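Local coordinates for protein HepC.19480.a.B1 (Helicobacter pylori, PDB 6MTZ) that is of unknown function but is probably a two-domain phosphoesterase of the DHH/DHHA1 family, at residues Gln25-Gln30 / Pro150-Val155; Trp116-Thr121 / Thr126-Glu131; Cys257-Gln262 / Gly266-Ser271; Phe291-Asn296 / Glu350-Ala355. One frame throughout, in Å; residues are numbered along the deposited sequence.

Contact 1: residues Gln25-Gln30 / Pro150-Val155. With EDO (1,2-ethanediol), chain C.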
# COMPACT_ATOMS: atom_id res chain seq x y z
N GLN A 25 -1.63 3.25 -11.37
CA GLN A 25 -2.38 2.00 -11.26
C GLN A 25 -3.87 2.19 -11.50
O GLN A 25 -4.53 1.25 -11.97
CB GLN A 25 -2.13 1.38 -9.89
CG GLN A 25 -0.69 0.93 -9.76
CD GLN A 25 -0.34 0.48 -8.36
OE1 GLN A 25 -0.80 1.06 -7.37
NE2 GLN A 25 0.50 -0.54 -8.27
N LEU A 26 -4.42 3.37 -11.20
CA LEU A 26 -5.75 3.69 -11.73
C LEU A 26 -5.74 3.59 -13.24
O LEU A 26 -6.65 3.01 -13.85
CB LEU A 26 -6.18 5.09 -11.29
CG LEU A 26 -7.58 5.57 -11.69
CD1 LEU A 26 -8.10 6.59 -10.70
CD2 LEU A 26 -7.61 6.19 -13.08
N VAL A 27 -4.70 4.15 -13.87
CA VAL A 27 -4.64 4.15 -15.32
C VAL A 27 -4.53 2.72 -15.84
O VAL A 27 -5.29 2.30 -16.71
CB VAL A 27 -3.47 5.02 -15.80
CG1 VAL A 27 -3.14 4.72 -17.27
CG2 VAL A 27 -3.79 6.51 -15.60
N SER A 28 -3.60 1.94 -15.28
CA SER A 28 -3.37 0.60 -15.81
C SER A 28 -4.59 -0.29 -15.62
O SER A 28 -4.84 -1.16 -16.46
CB SER A 28 -2.15 -0.06 -15.17
OG SER A 28 -2.35 -0.33 -13.80
N LYS A 29 -5.34 -0.10 -14.52
CA LYS A 29 -6.56 -0.91 -14.35
C LYS A 29 -7.63 -0.56 -15.38
O LYS A 29 -8.57 -1.34 -15.58
CB LYS A 29 -7.14 -0.73 -12.94
CG LYS A 29 -6.40 -1.55 -11.88
CD LYS A 29 -6.49 -0.91 -10.51
CE LYS A 29 -7.56 -1.56 -9.69
NZ LYS A 29 -7.13 -2.92 -9.33
N GLN A 30 -7.52 0.59 -16.05
CA GLN A 30 -8.46 0.88 -17.12
C GLN A 30 -8.16 0.08 -18.38
O GLN A 30 -9.02 0.03 -19.27
CB GLN A 30 -8.45 2.39 -17.41
CG GLN A 30 -8.98 3.22 -16.21
CD GLN A 30 -10.50 3.15 -16.06
OE1 GLN A 30 -11.23 3.24 -17.05
NE2 GLN A 30 -10.98 2.96 -14.83
N PRO A 150 -8.35 14.00 -18.59
CA PRO A 150 -8.23 15.14 -17.66
C PRO A 150 -7.61 14.77 -16.32
O PRO A 150 -6.80 15.53 -15.78
CB PRO A 150 -9.69 15.59 -17.50
CG PRO A 150 -10.28 15.27 -18.83
CD PRO A 150 -9.70 13.91 -19.15
N LEU A 151 -7.97 13.61 -15.77
CA LEU A 151 -7.37 13.18 -14.51
C LEU A 151 -5.87 13.00 -14.67
O LEU A 151 -5.09 13.42 -13.80
CB LEU A 151 -8.04 11.90 -14.02
CG LEU A 151 -7.75 11.42 -12.58
CD1 LEU A 151 -8.88 10.55 -12.08
CD2 LEU A 151 -6.46 10.62 -12.51
N VAL A 152 -5.44 12.39 -15.77
CA VAL A 152 -4.01 12.21 -16.02
C VAL A 152 -3.31 13.56 -16.09
O VAL A 152 -2.28 13.77 -15.44
CB VAL A 152 -3.79 11.39 -17.30
CG1 VAL A 152 -2.34 11.49 -17.74
CG2 VAL A 152 -4.19 9.94 -17.04
N GLU A 153 -3.88 14.49 -16.86
CA GLU A 153 -3.26 15.80 -17.02
C GLU A 153 -3.20 16.55 -15.69
O GLU A 153 -2.21 17.24 -15.40
CB GLU A 153 -4.03 16.61 -18.07
CG GLU A 153 -3.31 17.89 -18.49
CD GLU A 153 -1.99 17.64 -19.24
OE1 GLU A 153 -1.75 16.50 -19.72
OE2 GLU A 153 -1.19 18.59 -19.34
N MET A 154 -4.23 16.41 -14.86
CA MET A 154 -4.24 17.02 -13.53
C MET A 154 -3.06 16.52 -12.70
O MET A 154 -2.30 17.31 -12.12
CB MET A 154 -5.56 16.72 -12.82
CG MET A 154 -5.50 16.99 -11.28
SD MET A 154 -6.76 16.12 -10.31
CE MET A 154 -6.01 14.50 -10.10
N VAL A 155 -2.90 15.20 -12.62
CA VAL A 155 -1.74 14.64 -11.93
C VAL A 155 -0.46 15.21 -12.53
O VAL A 155 0.47 15.56 -11.79
CB VAL A 155 -1.76 13.10 -11.99
CG1 VAL A 155 -0.45 12.54 -11.45
CG2 VAL A 155 -2.93 12.56 -11.19
C1 EDO C . -3.82 13.30 -21.02
O1 EDO C . -3.53 14.70 -20.99
C2 EDO C . -2.52 12.50 -21.17
O2 EDO C . -2.31 12.09 -22.52
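Val27 and Val152 make the close point at which helix 19-29 meets helix 145-159, and they illustrate how two helices can be joined through single methyl groups. The CG2 branches meet with Val27 CG2 and Val152 CG2 3.7 Å apart, the two side chains crossing at about a right angle. In both residues CG2 lies anti to the carbonyl carbon (chi1, measured to CG1, is 164° and 166°), and this turns the same branch of each valine into the interface. One step earlier along each helix the packing is slacker: Leu26 CD1 and Leu151 CD1 are 4.3 Å apart, and Leu26 also touches Trp147, Leu148 and Leu201. All four side chains are buried. Helix 125-136 fills in beside the valines, with Thr126 and Val129 against Val27 and Lys127 against Val152.

Toward the groove between helices 125-136 and 145-159 the surroundings turn polar, and Glu153 is only partly buried. There Val152 turns its other methyl to a molecule of 1,2-ethanediol, probably taken from the crystallisation liquor, with CG1 3.6 Å from the diol C2. The chain of Glu153 bends at chi2 (66°), bringing OE1 within 2.8 Å of the diol O1, which donates a hydrogen bond to it. The same OE1 forms a salt bridge with Lys127. Between the two segments, then, the attraction is purely apolar and rests on shape, whereas charge and hydrogen bonding are kept to that groove, where the lysine probably stabilises the ionised carboxylate.

Contact 2: residues Trp116-Thr121 / Thr126-Glu131. With EDO (1,2-ethanediol), chain C.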
# COMPACT_ATOMS: atom_id res chain seq x y z
N TRP A 116 14.57 -1.70 -21.83
CA TRP A 116 13.25 -1.71 -21.22
C TRP A 116 13.08 -0.62 -20.17
O TRP A 116 11.98 -0.49 -19.62
CB TRP A 116 12.95 -3.07 -20.57
CG TRP A 116 14.06 -3.58 -19.67
CD1 TRP A 116 15.07 -4.43 -20.02
CD2 TRP A 116 14.26 -3.28 -18.28
NE1 TRP A 116 15.89 -4.67 -18.94
CE2 TRP A 116 15.41 -3.98 -17.86
CE3 TRP A 116 13.57 -2.49 -17.35
CZ2 TRP A 116 15.89 -3.91 -16.55
CZ3 TRP A 116 14.06 -2.42 -16.05
CH2 TRP A 116 15.20 -3.13 -15.66
N TYR A 117 14.13 0.14 -19.86
CA TYR A 117 14.09 1.14 -18.80
C TYR A 117 13.96 2.51 -19.46
O TYR A 117 14.91 2.99 -20.10
CB TYR A 117 15.34 1.03 -17.93
CG TYR A 117 15.36 1.79 -16.61
CD1 TYR A 117 15.14 3.17 -16.57
CD2 TYR A 117 15.65 1.14 -15.42
CE1 TYR A 117 15.20 3.87 -15.38
CE2 TYR A 117 15.69 1.83 -14.22
CZ TYR A 117 15.47 3.19 -14.20
OH TYR A 117 15.53 3.90 -13.02
N PHE A 118 12.79 3.13 -19.33
CA PHE A 118 12.46 4.37 -20.03
C PHE A 118 12.36 5.53 -19.05
O PHE A 118 11.54 5.50 -18.12
CB PHE A 118 11.15 4.23 -20.82
CG PHE A 118 10.71 5.52 -21.47
CD1 PHE A 118 11.29 5.93 -22.65
CD2 PHE A 118 9.76 6.32 -20.88
CE1 PHE A 118 10.92 7.12 -23.24
CE2 PHE A 118 9.38 7.50 -21.46
CZ PHE A 118 9.96 7.91 -22.64
N LEU A 119 13.13 6.58 -19.31
CA LEU A 119 13.17 7.77 -18.46
C LEU A 119 12.78 9.00 -19.28
O LEU A 119 13.39 9.29 -20.31
CB LEU A 119 14.58 7.94 -17.86
CG LEU A 119 14.86 9.23 -17.08
CD1 LEU A 119 13.81 9.41 -16.01
CD2 LEU A 119 16.25 9.18 -16.45
N ASP A 120 11.75 9.72 -18.82
CA ASP A 120 11.43 11.05 -19.36
C ASP A 120 11.17 11.97 -18.18
O ASP A 120 10.15 11.85 -17.50
CB ASP A 120 10.23 11.00 -20.30
CG ASP A 120 9.84 12.37 -20.85
OD1 ASP A 120 10.53 13.38 -20.55
OD2 ASP A 120 8.84 12.46 -21.60
N THR A 121 12.09 12.91 -17.93
CA THR A 121 11.99 13.77 -16.76
C THR A 121 10.97 14.89 -16.91
O THR A 121 10.74 15.63 -15.95
CB THR A 121 13.36 14.38 -16.43
OG1 THR A 121 13.75 15.29 -17.48
CG2 THR A 121 14.42 13.30 -16.29
N THR A 126 2.43 9.00 -14.20
CA THR A 126 1.08 8.65 -14.64
C THR A 126 0.86 8.98 -16.11
O THR A 126 0.26 8.19 -16.85
CB THR A 126 0.04 9.36 -13.76
OG1 THR A 126 0.10 8.80 -12.45
CG2 THR A 126 -1.36 9.12 -14.30
N LYS A 127 1.35 10.13 -16.57
CA LYS A 127 1.14 10.50 -17.97
C LYS A 127 1.96 9.60 -18.89
O LYS A 127 1.47 9.18 -19.94
CB LYS A 127 1.49 11.97 -18.19
CG LYS A 127 1.16 12.47 -19.61
CD LYS A 127 1.03 14.00 -19.63
CE LYS A 127 0.55 14.51 -21.01
NZ LYS A 127 0.71 15.99 -21.14
N ILE A 128 3.20 9.28 -18.50
CA ILE A 128 4.00 8.32 -19.26
C ILE A 128 3.28 6.98 -19.37
O ILE A 128 3.16 6.41 -20.46
CB ILE A 128 5.40 8.15 -18.62
CG1 ILE A 128 6.15 9.48 -18.56
CG2 ILE A 128 6.21 7.12 -19.39
CD1 ILE A 128 7.43 9.40 -17.76
N VAL A 129 2.78 6.45 -18.24
CA VAL A 129 2.02 5.20 -18.28
C VAL A 129 0.85 5.31 -19.24
O VAL A 129 0.62 4.43 -20.07
CB VAL A 129 1.53 4.80 -16.87
CG1 VAL A 129 0.58 3.60 -16.97
CG2 VAL A 129 2.72 4.49 -15.96
N TYR A 130 0.07 6.39 -19.11
CA TYR A 130 -1.14 6.51 -19.92
C TYR A 130 -0.80 6.48 -21.41
O TYR A 130 -1.42 5.75 -22.19
CB TYR A 130 -1.91 7.79 -19.58
CG TYR A 130 -3.12 7.93 -20.49
CD1 TYR A 130 -4.19 7.06 -20.37
CD2 TYR A 130 -3.13 8.86 -21.53
CE1 TYR A 130 -5.30 7.16 -21.23
CE2 TYR A 130 -4.23 8.96 -22.41
CZ TYR A 130 -5.30 8.10 -22.25
OH TYR A 130 -6.39 8.17 -23.10
N GLU A 131 0.20 7.26 -21.81
CA GLU A 131 0.50 7.33 -23.24
C GLU A 131 1.09 6.03 -23.74
O GLU A 131 0.79 5.59 -24.86
CB GLU A 131 1.40 8.54 -23.52
CG GLU A 131 0.52 9.80 -23.69
CD GLU A 131 1.20 11.14 -23.42
OE1 GLU A 131 0.47 12.16 -23.44
OE2 GLU A 131 2.43 11.21 -23.21
C1 EDO C . -3.82 13.30 -21.02
O1 EDO C . -3.53 14.70 -20.99
C2 EDO C . -2.52 12.50 -21.17
O2 EDO C . -2.31 12.09 -22.52
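A single side chain, Ile128, reaches a partly open edge strand with two separate branches, gripping the ring of the exposed Phe118 with one and the backbone of Asp120 with the other. The motif is a strand-loop-helix step of a Rossmann-like domain: strand 117-119 is the outermost strand of the parallel sheet, and helix 125-136 follows it and packs back on it. Ile128 CG2 comes to the ring edge, near its plane, 3.8 Å from Phe118 CE2. With CG1 anti to the carbonyl carbon (chi1 -59°) and the chain then extended, CD1 is carried on to Asp120, 3.7 Å from its O and 4.1 Å from its CB.

The polar end of Asp120 turns to the intervening loop, where OD1 accepts a hydrogen bond from Asn122 N and OD2 forms a salt bridge with Arg123 NE. Arg123 NH1 pairs with Glu131 OE2, so one guanidinium joins two carboxylates, with Asp120 OD2 and Glu131 OE2 6.7 Å apart, and probably offsets their like charges. Glu131 keeps its other oxygen for the bound ethanediol, whose O2 donates a hydrogen bond to OE1 over 2.9 Å.

Contact 3: residues Cys257-Gln262 / Gly266-Ser271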
# COMPACT_ATOMS: atom_id res chain seq x y z
N CYS A 257 -2.13 -14.76 12.23
CA CYS A 257 -1.55 -13.75 13.11
C CYS A 257 -1.59 -14.13 14.59
O CYS A 257 -1.30 -13.28 15.44
CB CYS A 257 -2.25 -12.40 12.90
SG CYS A 257 -2.16 -11.83 11.18
N SER A 258 -1.90 -15.39 14.91
CA SER A 258 -2.02 -15.81 16.30
C SER A 258 -0.65 -16.11 16.89
O SER A 258 0.17 -16.78 16.26
CB SER A 258 -2.90 -17.04 16.41
OG SER A 258 -4.26 -16.67 16.40
N VAL A 259 -0.42 -15.63 18.10
CA VAL A 259 0.81 -15.90 18.83
C VAL A 259 0.42 -16.29 20.25
O VAL A 259 -0.67 -15.97 20.73
CB VAL A 259 1.77 -14.69 18.82
CG1 VAL A 259 2.45 -14.58 17.46
CG2 VAL A 259 1.00 -13.39 19.13
N TYR A 260 1.32 -17.01 20.92
CA TYR A 260 0.99 -17.66 22.19
C TYR A 260 2.06 -17.35 23.23
O TYR A 260 3.22 -17.72 23.06
CB TYR A 260 0.83 -19.17 22.00
CG TYR A 260 -0.24 -19.47 20.96
CD1 TYR A 260 0.09 -19.53 19.60
CD2 TYR A 260 -1.57 -19.64 21.33
CE1 TYR A 260 -0.88 -19.78 18.65
CE2 TYR A 260 -2.55 -19.89 20.37
CZ TYR A 260 -2.20 -19.96 19.04
OH TYR A 260 -3.15 -20.22 18.08
N TYR A 261 1.65 -16.65 24.28
CA TYR A 261 2.49 -16.34 25.43
C TYR A 261 1.97 -17.13 26.63
O TYR A 261 0.89 -16.83 27.15
CB TYR A 261 2.49 -14.84 25.72
CG TYR A 261 3.18 -14.48 27.02
CD1 TYR A 261 4.57 -14.44 27.10
CD2 TYR A 261 2.45 -14.17 28.17
CE1 TYR A 261 5.21 -14.10 28.28
CE2 TYR A 261 3.07 -13.84 29.35
CZ TYR A 261 4.46 -13.82 29.40
OH TYR A 261 5.09 -13.48 30.57
N GLN A 262 2.73 -18.14 27.05
CA GLN A 262 2.36 -19.00 28.18
C GLN A 262 1.00 -19.60 27.88
O GLN A 262 0.89 -20.35 26.88
CB GLN A 262 2.43 -18.19 29.48
CG GLN A 262 3.77 -17.59 29.78
CD GLN A 262 3.85 -17.03 31.19
OE1 GLN A 262 2.82 -16.73 31.81
NE2 GLN A 262 5.06 -16.91 31.71
N GLY A 266 -2.57 -14.26 21.75
CA GLY A 266 -2.56 -12.90 21.26
C GLY A 266 -2.60 -12.85 19.75
O GLY A 266 -2.38 -13.85 19.06
N PHE A 267 -2.89 -11.65 19.24
CA PHE A 267 -2.94 -11.37 17.81
C PHE A 267 -1.85 -10.36 17.51
O PHE A 267 -1.79 -9.30 18.14
CB PHE A 267 -4.32 -10.84 17.42
CG PHE A 267 -4.49 -10.57 15.93
CD1 PHE A 267 -3.85 -9.51 15.31
CD2 PHE A 267 -5.34 -11.36 15.17
CE1 PHE A 267 -4.02 -9.26 13.97
CE2 PHE A 267 -5.52 -11.11 13.82
CZ PHE A 267 -4.86 -10.06 13.22
N LEU A 268 -1.01 -10.68 16.53
CA LEU A 268 0.17 -9.88 16.19
C LEU A 268 -0.05 -9.17 14.87
O LEU A 268 -0.26 -9.81 13.83
CB LEU A 268 1.42 -10.76 16.12
CG LEU A 268 2.59 -10.07 15.43
CD1 LEU A 268 3.16 -9.01 16.32
CD2 LEU A 268 3.64 -11.10 15.06
N SER A 269 0.02 -7.84 14.90
CA SER A 269 0.01 -7.02 13.69
C SER A 269 1.36 -6.31 13.57
O SER A 269 2.20 -6.39 14.46
CB SER A 269 -1.15 -6.02 13.72
OG SER A 269 -0.90 -4.99 14.66
N TYR A 270 1.54 -5.58 12.46
CA TYR A 270 2.83 -4.97 12.14
C TYR A 270 2.62 -3.61 11.50
O TYR A 270 1.87 -3.50 10.53
CB TYR A 270 3.63 -5.84 11.19
CG TYR A 270 5.00 -5.32 10.83
CD1 TYR A 270 6.03 -5.30 11.76
CD2 TYR A 270 5.29 -4.91 9.52
CE1 TYR A 270 7.29 -4.86 11.44
CE2 TYR A 270 6.58 -4.46 9.18
CZ TYR A 270 7.57 -4.44 10.14
OH TYR A 270 8.84 -4.00 9.83
N SER A 271 3.31 -2.59 12.04
CA SER A 271 3.30 -1.20 11.59
C SER A 271 1.99 -0.46 11.86
O SER A 271 1.80 0.65 11.35
CB SER A 271 3.65 -1.06 10.11
OG SER A 271 2.54 -1.38 9.27
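Two torsions shape the meeting of Cys257 and Phe267: CG of Phe267 lies anti to the backbone N (chi1 -178°), which carries the ring under Cys257 CB, and the thiol lies anti to its carbonyl carbon (chi1 -57°), which leaves SG to the oblique side. Cys257 CB is 3.6 Å from the Phe267 centroid, a CH-pi contact over one face, while SG makes an oblique sulfur-aromatic contact at 4.5 Å from the same centroid.

The backbone frame is a beta hairpin. Val259 and Gly266 form an antiparallel hydrogen-bonded pair, with Val259 N to Gly266 O and Gly266 N to Val259 O both 2.8 Å. Ser258 and Phe267 follow as the non-hydrogen-bonded pair. A third bond, Leu268 N to Cys257 O, continues the ladder. Val259 CG2 settles on the glycine backbone, 3.4 Å from Gly266 O, and also meets Leu268 CB, 4.0 Å away, at a slant.

Strand 258-261 is the outermost strand of the mixed sheet; strand 264-270 runs parallel to strand 291-295 on its other side. Helix 341-353 covers Val259 and Leu268 through Phe352 and Ile348, while Phe282 meets the Phe267 ring.

Contact 4: residues Phe291-Asn296 / Glu350-Ala355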
# COMPACT_ATOMS: atom_id res chain seq x y z
N PHE A 291 -4.68 -10.93 24.34
CA PHE A 291 -3.96 -9.68 24.19
C PHE A 291 -3.77 -9.39 22.72
O PHE A 291 -3.98 -10.23 21.84
CB PHE A 291 -2.62 -9.70 24.93
CG PHE A 291 -1.64 -10.70 24.40
CD1 PHE A 291 -1.73 -12.04 24.77
CD2 PHE A 291 -0.61 -10.30 23.55
CE1 PHE A 291 -0.82 -12.98 24.30
CE2 PHE A 291 0.31 -11.23 23.06
CZ PHE A 291 0.21 -12.57 23.43
N TYR A 292 -3.38 -8.15 22.46
CA TYR A 292 -3.07 -7.67 21.13
C TYR A 292 -1.66 -7.12 21.18
O TYR A 292 -1.26 -6.49 22.17
CB TYR A 292 -4.09 -6.59 20.70
CG TYR A 292 -3.99 -6.20 19.25
CD1 TYR A 292 -2.99 -5.34 18.81
CD2 TYR A 292 -4.89 -6.69 18.31
CE1 TYR A 292 -2.88 -4.99 17.49
CE2 TYR A 292 -4.79 -6.34 16.98
CZ TYR A 292 -3.78 -5.49 16.58
OH TYR A 292 -3.65 -5.13 15.26
N ILE A 293 -0.87 -7.40 20.14
CA ILE A 293 0.51 -6.95 20.11
C ILE A 293 0.82 -6.45 18.70
O ILE A 293 0.52 -7.12 17.71
CB ILE A 293 1.48 -8.07 20.55
CG1 ILE A 293 2.93 -7.61 20.45
CG2 ILE A 293 1.25 -9.37 19.75
CD1 ILE A 293 3.92 -8.58 21.07
N ASP A 294 1.35 -5.23 18.62
CA ASP A 294 1.80 -4.64 17.37
C ASP A 294 3.29 -4.31 17.49
O ASP A 294 3.74 -3.81 18.53
CB ASP A 294 1.00 -3.37 17.03
CG ASP A 294 1.38 -2.77 15.69
OD1 ASP A 294 0.97 -3.32 14.64
OD2 ASP A 294 2.08 -1.74 15.69
N VAL A 295 4.04 -4.61 16.44
CA VAL A 295 5.46 -4.29 16.34
C VAL A 295 5.67 -3.40 15.13
O VAL A 295 4.97 -3.54 14.12
CB VAL A 295 6.32 -5.57 16.23
CG1 VAL A 295 7.79 -5.25 16.43
CG2 VAL A 295 5.84 -6.61 17.22
N ASN A 296 6.62 -2.47 15.23
CA ASN A 296 6.99 -1.68 14.06
C ASN A 296 8.39 -2.07 13.60
O ASN A 296 9.03 -2.96 14.17
CB ASN A 296 6.87 -0.17 14.34
CG ASN A 296 7.88 0.35 15.37
OD1 ASN A 296 8.86 -0.31 15.70
ND2 ASN A 296 7.63 1.57 15.88
N GLU A 350 9.86 -16.78 18.53
CA GLU A 350 11.10 -17.16 19.20
C GLU A 350 11.15 -16.58 20.60
O GLU A 350 11.46 -17.29 21.57
CB GLU A 350 12.30 -16.71 18.37
N ILE A 351 10.82 -15.29 20.75
CA ILE A 351 10.81 -14.67 22.08
C ILE A 351 9.78 -15.35 22.98
O ILE A 351 10.07 -15.69 24.13
CB ILE A 351 10.53 -13.16 21.96
CG1 ILE A 351 11.66 -12.46 21.20
CG2 ILE A 351 10.34 -12.55 23.35
CD1 ILE A 351 11.40 -11.01 20.90
N PHE A 352 8.56 -15.55 22.47
CA PHE A 352 7.50 -16.14 23.29
C PHE A 352 7.80 -17.59 23.65
O PHE A 352 7.33 -18.09 24.68
CB PHE A 352 6.15 -16.03 22.57
CG PHE A 352 5.50 -14.68 22.69
CD1 PHE A 352 6.02 -13.70 23.52
CD2 PHE A 352 4.34 -14.39 21.98
CE1 PHE A 352 5.42 -12.46 23.65
CE2 PHE A 352 3.72 -13.13 22.09
CZ PHE A 352 4.26 -12.17 22.92
N ASN A 353 8.59 -18.29 22.82
CA ASN A 353 8.76 -19.72 23.02
C ASN A 353 9.42 -20.04 24.35
O ASN A 353 9.06 -21.02 25.01
CB ASN A 353 9.56 -20.32 21.87
CG ASN A 353 9.79 -21.80 22.04
OD1 ASN A 353 10.82 -22.22 22.56
ND2 ASN A 353 8.82 -22.60 21.61
N ASN A 354 10.40 -19.23 24.77
CA ASN A 354 11.07 -19.43 26.05
C ASN A 354 10.36 -18.74 27.20
O ASN A 354 10.77 -18.92 28.36
CB ASN A 354 12.51 -18.92 26.00
CG ASN A 354 13.39 -19.77 25.13
OD1 ASN A 354 13.71 -20.91 25.48
ND2 ASN A 354 13.77 -19.24 23.97
N ALA A 355 9.32 -17.97 26.93
CA ALA A 355 8.70 -17.12 27.94
C ALA A 355 7.93 -17.92 28.98
O ALA A 355 7.31 -17.35 29.87
CB ALA A 355 7.80 -16.10 27.27
OXT ALA A 355 7.91 -19.16 28.96
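This is helix-on-sheet packing in the C-terminal domain: Phe352, near the end of the last helix, 341-353, inserts its ring against Phe291 and Ile293 of strand 291-295, an interior strand of the mixed sheet. It is a worked example of how one aromatic residue can span a long backbone separation, for the nearest CA atoms, those of Ile293 and Phe352, are 12.0 Å apart. The side chains come from opposite directions and meet midway. Phe291 CZ, at the end of its ring, is 3.8 Å from Phe352 CE2, which lies at the edge of the Phe291 ring and near its plane. The two rings stand steeply to each other, with planes at 78° and centroids 6.0 Å apart, in an oblique pairing. Ile293 adds its terminal methyl, with CD1 4.1 Å from Phe352 CZ; both its torsions along CG1 are near 180° (chi1 177°), and this full extension is what lets it reach the Phe352 ring. All three side chains are buried, and the contact is wholly apolar.

Further neighbours close the core around them. Val259 of the edge strand 258-261 touches Ile293, Leu303 of strand 300-305 packs beside Phe291 and Ile293, and helix 311-318 approaches with Val311 on Phe291 and Leu314 on Phe352. Beyond the helix, the chain terminus is tied to the hairpin, where Ala355 O accepts a hydrogen bond from Gln262 NE2.

How the contacts relate
The contacts fall into two pairs, one in each domain. Contacts 1 and 2 have centres 13 Å apart; helix 125-136 of contact 2 packs against both helices of contact 1, both contacts touch the ethanediol, and a salt bridge joins Glu153 OE1 to Lys127 NZ (2.9 Å). Contacts 3 and 4 lie closer still, centres 6 Å apart, on adjoining strands; Ser269 OG and Asp294 OD1, 2.5 Å apart, probably hydrogen-bond there. Between the pairs, centres are 39 to 44 Å apart and the nearest atoms, of contacts 1 and 3, about 17 Å. The pairs lie on opposite sides of the chain's centre. In DHH-family relatives the active site faces the cleft between the domains, and these packing contacts are consistent with each domain having its own core.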